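Local coordinates for protein trichothecene 3-O-acetyltransferase (Gibberella zeae, PDB 3B2S) that probably transfers an acetyl group from acetyl-CoA to the C3 hydroxyl of trichothecene toxins, and here holds coenzyme A and a trichothecene, at residues Q211-D216 with L365-D370; A222-V227 with E406-L411; L309-Y314 with R344-G349. One frame throughout, in Å; residues are numbered along the deposited sequence.

Interaction 1 of 3, residues Q211-D216 with L365-D370. With B2S ((3alpha,7alpha)-3,7,15-trihydroxy-12,13-epoxytrichothec-9-en-8-one), chain E.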
loop_
_atom_site.group_PDB
_atom_site.type_symbol
_atom_site.label_atom_id
_atom_site.label_comp_id
_atom_site.label_asym_id
_atom_site.label_seq_id
_atom_site.Cartn_x
_atom_site.Cartn_y
_atom_site.Cartn_z
ATOM N N GLN A 211 16.799 -5.227 -7.251
ATOM C CA GLN A 211 15.832 -4.344 -7.945
ATOM C C GLN A 211 15.900 -4.423 -9.481
ATOM O O GLN A 211 15.131 -3.753 -10.188
ATOM C CB GLN A 211 15.999 -2.903 -7.461
ATOM C CG GLN A 211 15.756 -2.823 -5.953
ATOM C CD GLN A 211 15.764 -1.441 -5.405
ATOM O OE1 GLN A 211 16.626 -0.638 -5.753
ATOM N NE2 GLN A 211 14.811 -1.153 -4.475
ATOM N N ILE A 212 16.811 -5.257 -9.984
ATOM C CA ILE A 212 16.899 -5.489 -11.432
ATOM C C ILE A 212 16.736 -6.986 -11.709
ATOM O O ILE A 212 17.465 -7.811 -11.138
ATOM C CB ILE A 212 18.211 -4.960 -12.023
ATOM C CG1 ILE A 212 18.365 -3.473 -11.703
ATOM C CG2 ILE A 212 18.229 -5.147 -13.563
ATOM C CD1 ILE A 212 19.788 -3.039 -11.702
ATOM N N VAL A 213 15.776 -7.318 -12.570
ATOM C CA VAL A 213 15.462 -8.697 -12.896
ATOM C C VAL A 213 16.626 -9.213 -13.736
ATOM O O VAL A 213 17.199 -8.471 -14.553
ATOM C CB VAL A 213 14.096 -8.811 -13.629
ATOM C CG1 VAL A 213 13.819 -10.228 -14.067
ATOM C CG2 VAL A 213 12.974 -8.342 -12.716
ATOM N N LYS A 214 17.027 -10.453 -13.462
ATOM C CA LYS A 214 18.071 -11.120 -14.244
ATOM C C LYS A 214 17.492 -12.441 -14.743
ATOM O O LYS A 214 16.618 -13.013 -14.100
ATOM C CB LYS A 214 19.325 -11.350 -13.394
ATOM C CG LYS A 214 20.164 -10.095 -13.136
ATOM C CD LYS A 214 21.436 -10.407 -12.353
ATOM C CE LYS A 214 21.165 -10.595 -10.854
ATOM N NZ LYS A 214 22.409 -11.045 -10.127
ATOM N N ALA A 215 17.967 -12.916 -15.895
ATOM C CA ALA A 215 17.389 -14.105 -16.529
ATOM C C ALA A 215 17.452 -15.358 -15.639
ATOM O O ALA A 215 16.588 -16.215 -15.727
ATOM C CB ALA A 215 18.044 -14.362 -17.897
ATOM N N ASP A 216 18.442 -15.444 -14.757
ATOM C CA ASP A 216 18.598 -16.650 -13.920
ATOM C C ASP A 216 18.042 -16.530 -12.493
ATOM O O ASP A 216 18.307 -17.404 -11.646
ATOM C CB ASP A 216 20.052 -17.137 -13.893
ATOM C CG ASP A 216 21.032 -16.070 -13.455
ATOM O OD1 ASP A 216 20.617 -14.916 -13.185
ATOM O OD2 ASP A 216 22.246 -16.387 -13.393
ATOM N N LEU A 365 10.770 -3.328 -7.708
ATOM C CA LEU A 365 10.947 -3.375 -6.253
ATOM C C LEU A 365 10.927 -4.805 -5.647
ATOM O O LEU A 365 11.296 -4.994 -4.478
ATOM C CB LEU A 365 9.871 -2.519 -5.585
ATOM C CG LEU A 365 9.946 -1.006 -5.844
ATOM C CD1 LEU A 365 8.847 -0.311 -5.050
ATOM C CD2 LEU A 365 11.312 -0.416 -5.469
ATOM N N THR A 366 10.484 -5.794 -6.428
ATOM C CA THR A 366 10.498 -7.187 -5.995
ATOM C C THR A 366 11.142 -8.059 -7.102
ATOM O O THR A 366 10.707 -9.183 -7.369
ATOM C CB THR A 366 9.088 -7.706 -5.629
ATOM O OG1 THR A 366 8.222 -7.502 -6.744
ATOM C CG2 THR A 366 8.495 -6.932 -4.422
ATOM N N ALA A 367 12.203 -7.522 -7.699
ATOM C CA ALA A 367 12.901 -8.161 -8.822
ATOM C C ALA A 367 13.380 -9.575 -8.543
ATOM O O ALA A 367 13.362 -10.418 -9.455
ATOM C CB ALA A 367 14.081 -7.309 -9.287
ATOM N N ASP A 368 13.829 -9.848 -7.313
ATOM C CA ASP A 368 14.293 -11.193 -7.018
ATOM C C ASP A 368 13.556 -11.904 -5.889
ATOM O O ASP A 368 14.086 -12.856 -5.330
ATOM C CB ASP A 368 15.811 -11.245 -6.812
ATOM C CG ASP A 368 16.271 -10.530 -5.548
ATOM O OD1 ASP A 368 15.409 -10.103 -4.744
ATOM O OD2 ASP A 368 17.504 -10.391 -5.370
ATOM N N ALA A 369 12.335 -11.462 -5.588
ATOM C CA ALA A 369 11.536 -12.080 -4.520
ATOM C C ALA A 369 10.786 -13.274 -5.079
ATOM O O ALA A 369 9.792 -13.113 -5.795
ATOM C CB ALA A 369 10.551 -11.080 -3.912
ATOM N N ASP A 370 11.274 -14.469 -4.767
ATOM C CA ASP A 370 10.607 -15.707 -5.139
ATOM C C ASP A 370 9.329 -15.813 -4.290
ATOM O O ASP A 370 9.402 -15.893 -3.065
ATOM C CB ASP A 370 11.574 -16.881 -4.900
ATOM C CG ASP A 370 11.011 -18.235 -5.319
ATOM O OD1 ASP A 370 9.778 -18.456 -5.263
ATOM O OD2 ASP A 370 11.842 -19.107 -5.673
HETATM C C13 B2S E . 4.830 -4.581 -1.773
HETATM O O2 B2S E . 5.460 -3.261 -1.482
HETATM C C12 B2S E . 4.370 -3.300 -2.454
HETATM C C5 B2S E . 4.691 -2.890 -3.901
HETATM C C14 B2S E . 6.161 -3.169 -4.313
HETATM C C4 B2S E . 4.423 -1.356 -3.758
HETATM C C3 B2S E . 3.577 -1.174 -2.460
HETATM O O3 B2S E . 2.386 -0.383 -2.682
HETATM C C2 B2S E . 3.121 -2.584 -2.079
HETATM O O1 B2S E . 1.955 -2.937 -2.905
HETATM C C11 B2S E . 2.220 -3.533 -4.256
HETATM C C10 B2S E . 1.057 -3.728 -5.054
HETATM C C9 B2S E . 1.192 -4.899 -5.826
HETATM C C16 B2S E . 0.049 -5.373 -6.738
HETATM C C8 B2S E . 2.417 -5.610 -5.765
HETATM O O5 B2S E . 2.584 -6.631 -6.444
HETATM C C7 B2S E . 3.588 -5.111 -4.836
HETATM O O4 B2S E . 4.867 -5.689 -5.135
HETATM C C6 B2S E . 3.650 -3.557 -4.857
HETATM C C15 B2S E . 3.761 -3.027 -6.314
HETATM O O6 B2S E . 3.853 -4.176 -7.182
HETATM O O HOH W 1 15.462 -11.587 -11.161
#

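Interaction 2 of 3, residues A222-V227 with E406-L411. With B2S ((3alpha,7alpha)-3,7,15-trihydroxy-12,13-epoxytrichothec-9-en-8-one), chain E.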
loop_
_atom_site.group_PDB
_atom_site.type_symbol
_atom_site.label_atom_id
_atom_site.label_comp_id
_atom_site.label_asym_id
_atom_site.label_seq_id
_atom_site.Cartn_x
_atom_site.Cartn_y
_atom_site.Cartn_z
ATOM N N ALA A 222 3.986 -8.207 -9.159
ATOM C CA ALA A 222 2.658 -8.816 -8.951
ATOM C C ALA A 222 2.521 -10.182 -9.628
ATOM O O ALA A 222 1.649 -10.402 -10.498
ATOM C CB ALA A 222 1.544 -7.856 -9.397
ATOM N N VAL A 223 3.420 -11.086 -9.242
ATOM C CA VAL A 223 3.456 -12.435 -9.811
ATOM C C VAL A 223 2.241 -13.224 -9.309
ATOM O O VAL A 223 2.077 -13.443 -8.098
ATOM C CB VAL A 223 4.790 -13.173 -9.477
ATOM C CG1 VAL A 223 4.846 -14.576 -10.149
ATOM C CG2 VAL A 223 6.015 -12.302 -9.863
ATOM N N LEU A 224 1.384 -13.624 -10.247
ATOM C CA LEU A 224 0.283 -14.534 -9.948
ATOM C C LEU A 224 0.785 -15.966 -10.143
ATOM O O LEU A 224 1.012 -16.405 -11.272
ATOM C CB LEU A 224 -0.942 -14.233 -10.825
ATOM C CG LEU A 224 -1.511 -12.801 -10.746
ATOM C CD1 LEU A 224 -2.702 -12.646 -11.675
ATOM C CD2 LEU A 224 -1.887 -12.387 -9.325
ATOM N N THR A 225 0.992 -16.669 -9.029
ATOM C CA THR A 225 1.593 -18.006 -9.056
ATOM C C THR A 225 0.522 -19.004 -9.487
ATOM O O THR A 225 -0.664 -18.806 -9.190
ATOM C CB THR A 225 2.233 -18.430 -7.678
ATOM O OG1 THR A 225 1.289 -18.263 -6.610
ATOM C CG2 THR A 225 3.486 -17.636 -7.377
ATOM N N PRO A 226 0.923 -20.083 -10.202
ATOM C CA PRO A 226 -0.084 -21.043 -10.659
ATOM C C PRO A 226 -0.454 -22.030 -9.545
ATOM O O PRO A 226 -0.574 -23.244 -9.776
ATOM C CB PRO A 226 0.600 -21.741 -11.852
ATOM C CG PRO A 226 2.019 -21.167 -11.930
ATOM C CD PRO A 226 2.278 -20.465 -10.633
ATOM N N VAL A 227 -0.632 -21.505 -8.341
ATOM C CA VAL A 227 -1.061 -22.310 -7.204
ATOM C C VAL A 227 -2.264 -21.642 -6.566
ATOM O O VAL A 227 -2.414 -20.420 -6.641
ATOM C CB VAL A 227 0.074 -22.529 -6.149
ATOM C CG1 VAL A 227 1.164 -23.451 -6.709
ATOM C CG2 VAL A 227 0.678 -21.191 -5.673
ATOM N N GLU A 406 -7.215 -10.214 -6.675
ATOM C CA GLU A 406 -6.592 -11.519 -6.937
ATOM C C GLU A 406 -5.491 -11.799 -5.901
ATOM O O GLU A 406 -4.755 -10.884 -5.552
ATOM C CB GLU A 406 -5.986 -11.555 -8.341
ATOM C CG GLU A 406 -7.023 -11.514 -9.479
ATOM C CD GLU A 406 -7.548 -10.108 -9.801
ATOM O OE1 GLU A 406 -6.994 -9.113 -9.263
ATOM O OE2 GLU A 406 -8.522 -10.005 -10.598
ATOM N N PRO A 407 -5.370 -13.065 -5.417
ATOM C CA PRO A 407 -4.263 -13.368 -4.508
ATOM C C PRO A 407 -2.943 -13.157 -5.247
ATOM O O PRO A 407 -2.817 -13.542 -6.425
ATOM C CB PRO A 407 -4.491 -14.861 -4.163
ATOM C CG PRO A 407 -5.964 -15.084 -4.382
ATOM C CD PRO A 407 -6.226 -14.244 -5.638
ATOM N N VAL A 408 -2.003 -12.475 -4.607
ATOM C CA VAL A 408 -0.635 -12.344 -5.102
ATOM C C VAL A 408 0.241 -13.017 -4.037
ATOM O O VAL A 408 0.428 -12.478 -2.953
ATOM C CB VAL A 408 -0.237 -10.860 -5.302
ATOM C CG1 VAL A 408 1.212 -10.728 -5.793
ATOM C CG2 VAL A 408 -1.191 -10.190 -6.285
ATOM N N GLU A 409 0.738 -14.224 -4.320
ATOM C CA GLU A 409 1.353 -15.016 -3.256
ATOM C C GLU A 409 2.468 -14.237 -2.565
ATOM O O GLU A 409 3.367 -13.731 -3.224
ATOM C CB GLU A 409 1.920 -16.346 -3.778
ATOM C CG GLU A 409 2.340 -17.250 -2.581
ATOM C CD GLU A 409 2.954 -18.589 -3.001
ATOM O OE1 GLU A 409 3.209 -18.776 -4.214
ATOM O OE2 GLU A 409 3.207 -19.420 -2.095
ATOM N N SER A 410 2.388 -14.176 -1.231
ATOM C CA SER A 410 3.413 -13.562 -0.320
ATOM C C SER A 410 3.327 -12.036 -0.194
ATOM O O SER A 410 4.091 -11.432 0.545
ATOM C CB SER A 410 4.850 -14.030 -0.600
ATOM O OG SER A 410 4.910 -15.436 -0.425
ATOM N N LEU A 411 2.383 -11.435 -0.903
ATOM C CA LEU A 411 2.114 -10.012 -0.732
ATOM C C LEU A 411 1.284 -9.804 0.528
ATOM O O LEU A 411 0.352 -10.566 0.816
ATOM C CB LEU A 411 1.387 -9.466 -1.971
ATOM C CG LEU A 411 1.051 -7.968 -2.034
ATOM C CD1 LEU A 411 2.339 -7.116 -2.026
ATOM C CD2 LEU A 411 0.233 -7.698 -3.292
HETATM C C13 B2S E . 4.830 -4.581 -1.773
HETATM O O2 B2S E . 5.460 -3.261 -1.482
HETATM C C12 B2S E . 4.370 -3.300 -2.454
HETATM C C5 B2S E . 4.691 -2.890 -3.901
HETATM C C14 B2S E . 6.161 -3.169 -4.313
HETATM C C4 B2S E . 4.423 -1.356 -3.758
HETATM C C3 B2S E . 3.577 -1.174 -2.460
HETATM O O3 B2S E . 2.386 -0.383 -2.682
HETATM C C2 B2S E . 3.121 -2.584 -2.079
HETATM O O1 B2S E . 1.955 -2.937 -2.905
HETATM C C11 B2S E . 2.220 -3.533 -4.256
HETATM C C10 B2S E . 1.057 -3.728 -5.054
HETATM C C9 B2S E . 1.192 -4.899 -5.826
HETATM C C16 B2S E . 0.049 -5.373 -6.738
HETATM C C8 B2S E . 2.417 -5.610 -5.765
HETATM O O5 B2S E . 2.584 -6.631 -6.444
HETATM C C7 B2S E . 3.588 -5.111 -4.836
HETATM O O4 B2S E . 4.867 -5.689 -5.135
HETATM C C6 B2S E . 3.650 -3.557 -4.857
HETATM C C15 B2S E . 3.761 -3.027 -6.314
HETATM O O6 B2S E . 3.853 -4.176 -7.182
HETATM O O HOH W 2 3.735 -13.118 -5.916
HETATM O O HOH W 3 -0.470 -15.653 -6.440
#

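Interaction 3 of 3, residues L309-Y314 with R344-G349. With B2S ((3alpha,7alpha)-3,7,15-trihydroxy-12,13-epoxytrichothec-9-en-8-one), chain E.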
loop_
_atom_site.group_PDB
_atom_site.type_symbol
_atom_site.label_atom_id
_atom_site.label_comp_id
_atom_site.label_asym_id
_atom_site.label_seq_id
_atom_site.Cartn_x
_atom_site.Cartn_y
_atom_site.Cartn_z
ATOM N N LEU A 309 7.395 8.307 -3.503
ATOM C CA LEU A 309 8.724 8.443 -2.953
ATOM C C LEU A 309 8.854 7.342 -1.915
ATOM O O LEU A 309 8.737 7.574 -0.712
ATOM C CB LEU A 309 8.934 9.851 -2.337
ATOM C CG LEU A 309 10.337 10.189 -1.779
ATOM C CD1 LEU A 309 11.477 9.571 -2.648
ATOM C CD2 LEU A 309 10.509 11.718 -1.660
ATOM N N GLN A 310 9.066 6.127 -2.419
ATOM C CA GLN A 310 9.015 4.921 -1.606
ATOM C C GLN A 310 10.138 4.025 -2.125
ATOM O O GLN A 310 10.477 4.073 -3.304
ATOM C CB GLN A 310 7.673 4.219 -1.840
ATOM C CG GLN A 310 7.350 3.101 -0.877
ATOM C CD GLN A 310 6.628 1.957 -1.559
ATOM O OE1 GLN A 310 5.493 2.106 -2.031
ATOM N NE2 GLN A 310 7.299 0.804 -1.640
ATOM N N ASN A 311 10.701 3.210 -1.241
ATOM C CA ASN A 311 11.668 2.205 -1.627
ATOM C C ASN A 311 11.350 0.974 -0.792
ATOM O O ASN A 311 10.273 0.896 -0.176
ATOM C CB ASN A 311 13.094 2.731 -1.409
ATOM C CG ASN A 311 14.139 1.993 -2.243
ATOM O OD1 ASN A 311 13.908 0.882 -2.703
ATOM N ND2 ASN A 311 15.309 2.611 -2.409
ATOM N N MET A 312 12.233 -0.014 -0.835
ATOM C CA MET A 312 12.117 -1.216 -0.016
ATOM C C MET A 312 13.420 -1.404 0.756
ATOM O O MET A 312 14.461 -0.853 0.368
ATOM C CB MET A 312 11.939 -2.456 -0.888
ATOM C CG MET A 312 10.883 -2.352 -1.966
ATOM S SD MET A 312 9.207 -2.283 -1.358
ATOM C CE MET A 312 8.924 -4.012 -0.935
ATOM N N THR A 313 13.364 -2.187 1.834
ATOM C CA THR A 313 14.602 -2.734 2.406
ATOM C C THR A 313 14.502 -4.233 2.203
ATOM O O THR A 313 13.396 -4.779 2.224
ATOM C CB THR A 313 14.793 -2.406 3.921
ATOM O OG1 THR A 313 13.684 -2.892 4.679
ATOM C CG2 THR A 313 14.959 -0.907 4.140
ATOM N N TYR A 314 15.650 -4.877 1.968
ATOM C CA TYR A 314 15.718 -6.323 1.644
ATOM C C TYR A 314 16.533 -7.013 2.730
ATOM O O TYR A 314 17.537 -6.457 3.192
ATOM C CB TYR A 314 16.392 -6.555 0.277
ATOM C CG TYR A 314 15.648 -5.822 -0.822
ATOM C CD1 TYR A 314 16.069 -4.560 -1.249
ATOM C CD2 TYR A 314 14.476 -6.352 -1.365
ATOM C CE1 TYR A 314 15.345 -3.851 -2.241
ATOM C CE2 TYR A 314 13.743 -5.661 -2.361
ATOM C CZ TYR A 314 14.178 -4.405 -2.765
ATOM O OH TYR A 314 13.454 -3.710 -3.725
ATOM N N ARG A 344 18.664 7.058 1.842
ATOM C CA ARG A 344 18.826 8.148 0.904
ATOM C C ARG A 344 19.729 7.735 -0.248
ATOM O O ARG A 344 19.397 7.956 -1.419
ATOM C CB ARG A 344 19.383 9.393 1.608
ATOM C CG ARG A 344 19.527 10.565 0.687
ATOM C CD ARG A 344 19.942 11.846 1.389
ATOM N NE ARG A 344 20.060 12.911 0.382
ATOM C CZ ARG A 344 21.216 13.399 -0.064
ATOM N NH1 ARG A 344 22.369 12.949 0.431
ATOM N NH2 ARG A 344 21.224 14.355 -0.996
ATOM N N GLN A 345 20.871 7.142 0.085
ATOM C CA GLN A 345 21.834 6.737 -0.938
ATOM C C GLN A 345 21.246 5.682 -1.877
ATOM O O GLN A 345 21.370 5.799 -3.106
ATOM C CB GLN A 345 23.136 6.237 -0.288
ATOM C CG GLN A 345 24.181 5.648 -1.276
ATOM C CD GLN A 345 24.856 6.677 -2.172
ATOM O OE1 GLN A 345 25.402 6.325 -3.219
ATOM N NE2 GLN A 345 24.817 7.946 -1.780
ATOM N N ARG A 346 20.637 4.653 -1.295
ATOM C CA ARG A 346 19.952 3.603 -2.068
ATOM C C ARG A 346 18.873 4.190 -2.983
ATOM O O ARG A 346 18.813 3.885 -4.178
ATOM C CB ARG A 346 19.370 2.543 -1.130
ATOM C CG ARG A 346 20.486 1.702 -0.414
ATOM C CD ARG A 346 19.909 0.626 0.505
ATOM N NE ARG A 346 19.040 -0.257 -0.272
ATOM C CZ ARG A 346 17.728 -0.375 -0.099
ATOM N NH1 ARG A 346 17.088 0.292 0.877
ATOM N NH2 ARG A 346 17.061 -1.173 -0.906
ATOM N N THR A 347 18.033 5.058 -2.425
ATOM C CA THR A 347 16.955 5.689 -3.197
ATOM C C THR A 347 17.476 6.571 -4.344
ATOM O O THR A 347 16.914 6.552 -5.459
ATOM C CB THR A 347 15.979 6.455 -2.260
ATOM O OG1 THR A 347 15.460 5.537 -1.291
ATOM C CG2 THR A 347 14.771 7.073 -3.057
ATOM N N ARG A 348 18.545 7.327 -4.097
ATOM C CA ARG A 348 19.181 8.079 -5.165
ATOM C C ARG A 348 19.727 7.161 -6.250
ATOM O O ARG A 348 19.618 7.475 -7.443
ATOM C CB ARG A 348 20.276 9.008 -4.633
ATOM C CG ARG A 348 19.729 10.060 -3.634
ATOM C CD ARG A 348 20.864 10.941 -3.073
ATOM N NE ARG A 348 21.545 11.671 -4.145
ATOM C CZ ARG A 348 22.771 12.180 -4.048
ATOM N NH1 ARG A 348 23.471 12.018 -2.928
ATOM N NH2 ARG A 348 23.297 12.836 -5.075
ATOM N N GLY A 349 20.316 6.037 -5.835
ATOM C CA GLY A 349 20.861 5.073 -6.782
ATOM C C GLY A 349 19.763 4.497 -7.662
ATOM O O GLY A 349 19.940 4.396 -8.871
HETATM C C13 B2S E . 4.830 -4.581 -1.773
HETATM O O2 B2S E . 5.460 -3.261 -1.482
HETATM C C12 B2S E . 4.370 -3.300 -2.454
HETATM C C5 B2S E . 4.691 -2.890 -3.901
HETATM C C14 B2S E . 6.161 -3.169 -4.313
HETATM C C4 B2S E . 4.423 -1.356 -3.758
HETATM C C3 B2S E . 3.577 -1.174 -2.460
HETATM O O3 B2S E . 2.386 -0.383 -2.682
HETATM C C2 B2S E . 3.121 -2.584 -2.079
HETATM O O1 B2S E . 1.955 -2.937 -2.905
HETATM C C11 B2S E . 2.220 -3.533 -4.256
HETATM C C10 B2S E . 1.057 -3.728 -5.054
HETATM C C9 B2S E . 1.192 -4.899 -5.826
HETATM C C16 B2S E . 0.049 -5.373 -6.738
HETATM C C8 B2S E . 2.417 -5.610 -5.765
HETATM O O5 B2S E . 2.584 -6.631 -6.444
HETATM C C7 B2S E . 3.588 -5.111 -4.836
HETATM O O4 B2S E . 4.867 -5.689 -5.135
HETATM C C6 B2S E . 3.650 -3.557 -4.857
HETATM C C15 B2S E . 3.761 -3.027 -6.314
HETATM O O6 B2S E . 3.853 -4.176 -7.182
#

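Interaction 1 of 3, residues Q211-D216 with L365-D370
A367 presses its single methyl into the backbone of the Q211-V213 loop. Its CB lies 3.4 Å from Q211 C and 3.5 Å from I212 N, so it rests on the peptide joining those two residues. From a second direction V213 closes on the same methyl, with V213 CG2 3.7 Å from A367 CB. The V213 torsion explains the choice of branch: CG1 stands anti to the backbone N (chi1 175°), which leaves CG2 beside that N and facing the alanine. A367 belongs to a type I turn from T366 to A369, closed by a weak A369 N to T366 O bond. Its carbonyl is tied to the other loop through a water, 3.0 Å from K214 N, which donates to it, and 2.9 Å from A367 O.

At the inner end of the contact Q211 runs out beyond CG as an extended chain that passes L365 at a slant, with NE2 3.7 Å from L365 CD2. This is van der Waals packing of a methyl on an amide nitrogen whose hydrogen bonds go to N311 OD1 and Y314 OH. L365 has two roles: while CD2 meets the glutamine, CD1 comes within 4.0 Å of C14 of the bound trichothecene. T366 CG2 also borders the ligand, 3.9 Å from its O4, and T366 OG1 bonds to G220 O. The contact thus joins two loops beside the ligand. Q211 and L365 touch L350 of helix 340-356, L365 also touches Q310, N311 and M312 of strand 310-318, and T366 and A369 touch M376 of strand 375-379.

Interaction 2 of 3, residues A222-V227 with E406-L411
One wall of the trichothecene pocket is built where A222 and V408 meet, with A222 CA 4.0 Å from V408 CG1. A222 approaches the ketone end of the ligand, its CA lying 3.3 Å from ligand O5. From the other segment L411 extends both methyls to the ligand: CD1 is 3.6 Å from ligand C13, at the epoxide, and CD2 packs near C8 and C9.

Behind this wall the two backbones are joined largely through water. One molecule donates to both V223 O and E409 O, at 2.8 Å each; another accepts from T225 N and E409 N and donates to P407 O. The two branches of V408 divide the apolar packing. CG1 faces A222 and the V223 carbonyl, while CG2 meets L224 CD2 at 3.8 Å. That leucine methyl also sits close to a carbonyl, with L224 CD2 3.3 Å from P407 O.

V408 begins a type II beta turn that ends at L411, closed by L411 N to V408 O and with S410 at a positive phi; the turn delivers the chain into strand 411-414 of the large mixed sheet. This sheet and the separate five-strand mixed sheet that holds strand 20-28 are consistent with the two-domain fold of CoA-dependent acyltransferases of the BAHD type.

From within the turn, E409 stretches out with CG anti to its own N (chi1 -170°) and crosses the T225 side chain at about a right angle. T225 OG1, set between backbone N and carbonyl carbon (chi1 52°), donates to E409 OE1 over 3.1 Å, approaching from above the carboxylate plane by 36°. V227 CG2 lies in van der Waals contact with the same oxygen. The other oxygen, OE2, forms a salt bridge with R430 NE of strand 423-430.

Interaction 3 of 3, residues L309-Y314 with R344-G349
M312 O is gripped by both terminal nitrogens of R346, with NH1 and NH2 each 2.9 Å from that one oxygen. The oxygen lies in the guanidinium plane, which makes this an end-on, forked bond: NH1 comes in the carbonyl plane and NH2 tilted from it. The motif is a helix packed on an edge strand. Strand 310-318 is outermost in the mixed sheet; N311 and T313 bond through their backbones to strand 286-294, so the carbonyl of M312 between them points to the outer side, where helix 340-356 lies. The axes of the two short segments approach to 9.2 Å.

R346 turns toward the strand by a bend at chi3 (58°), and the guanidinium then stands nearly perpendicular to the Y314 ring, their planes 88° apart. Since R346 NH2 approaches Y314 CE1 at the ring edge, 3.4 Å away, this is edge contact and does not qualify as cation-pi.

One residue on, T347 takes a second, straight bond: N311 ND2 donates to T347 OG1 at 3.1 Å with an N-H...O angle of 171°, and the hydroxyl lies in the amide plane. T347 OG1 is also bonded to M343 O one helical turn back, so the threonine links strand amide to helix backbone. The N311 amide is fixed at its other end as well, because OD1 accepts from the next backbone amide, M312 N, at 2.7 Å. On the far face of the strand, M312 CE is 3.6 Å from the epoxide oxygen O2 of the trichothecene.

How the interactions relate
Along the chain the segments come as 211-216, 222-227, 309-314, 344-349, 365-370 and 406-411, so interactions 1 and 2 cross, while interaction 3 is nested in the loops each of them closes. All three touch the bound trichothecene. Interactions 1 and 3 are in direct contact, their centres 16 Å apart: L365 O lies 2.6 Å from Y314 OH, and Q211 NE2 2.8 Å from N311 OD1, probable hydrogen bonds. Interaction 2, centred 15 Å from interaction 1 and 24 Å from interaction 3, touches neither. The mixed sheet unites interactions 2 and 3, through strand 411-414 and outermost strand 310-318, and the ligand's surroundings also include Y413 and H156, both hydrogen-bonded to it.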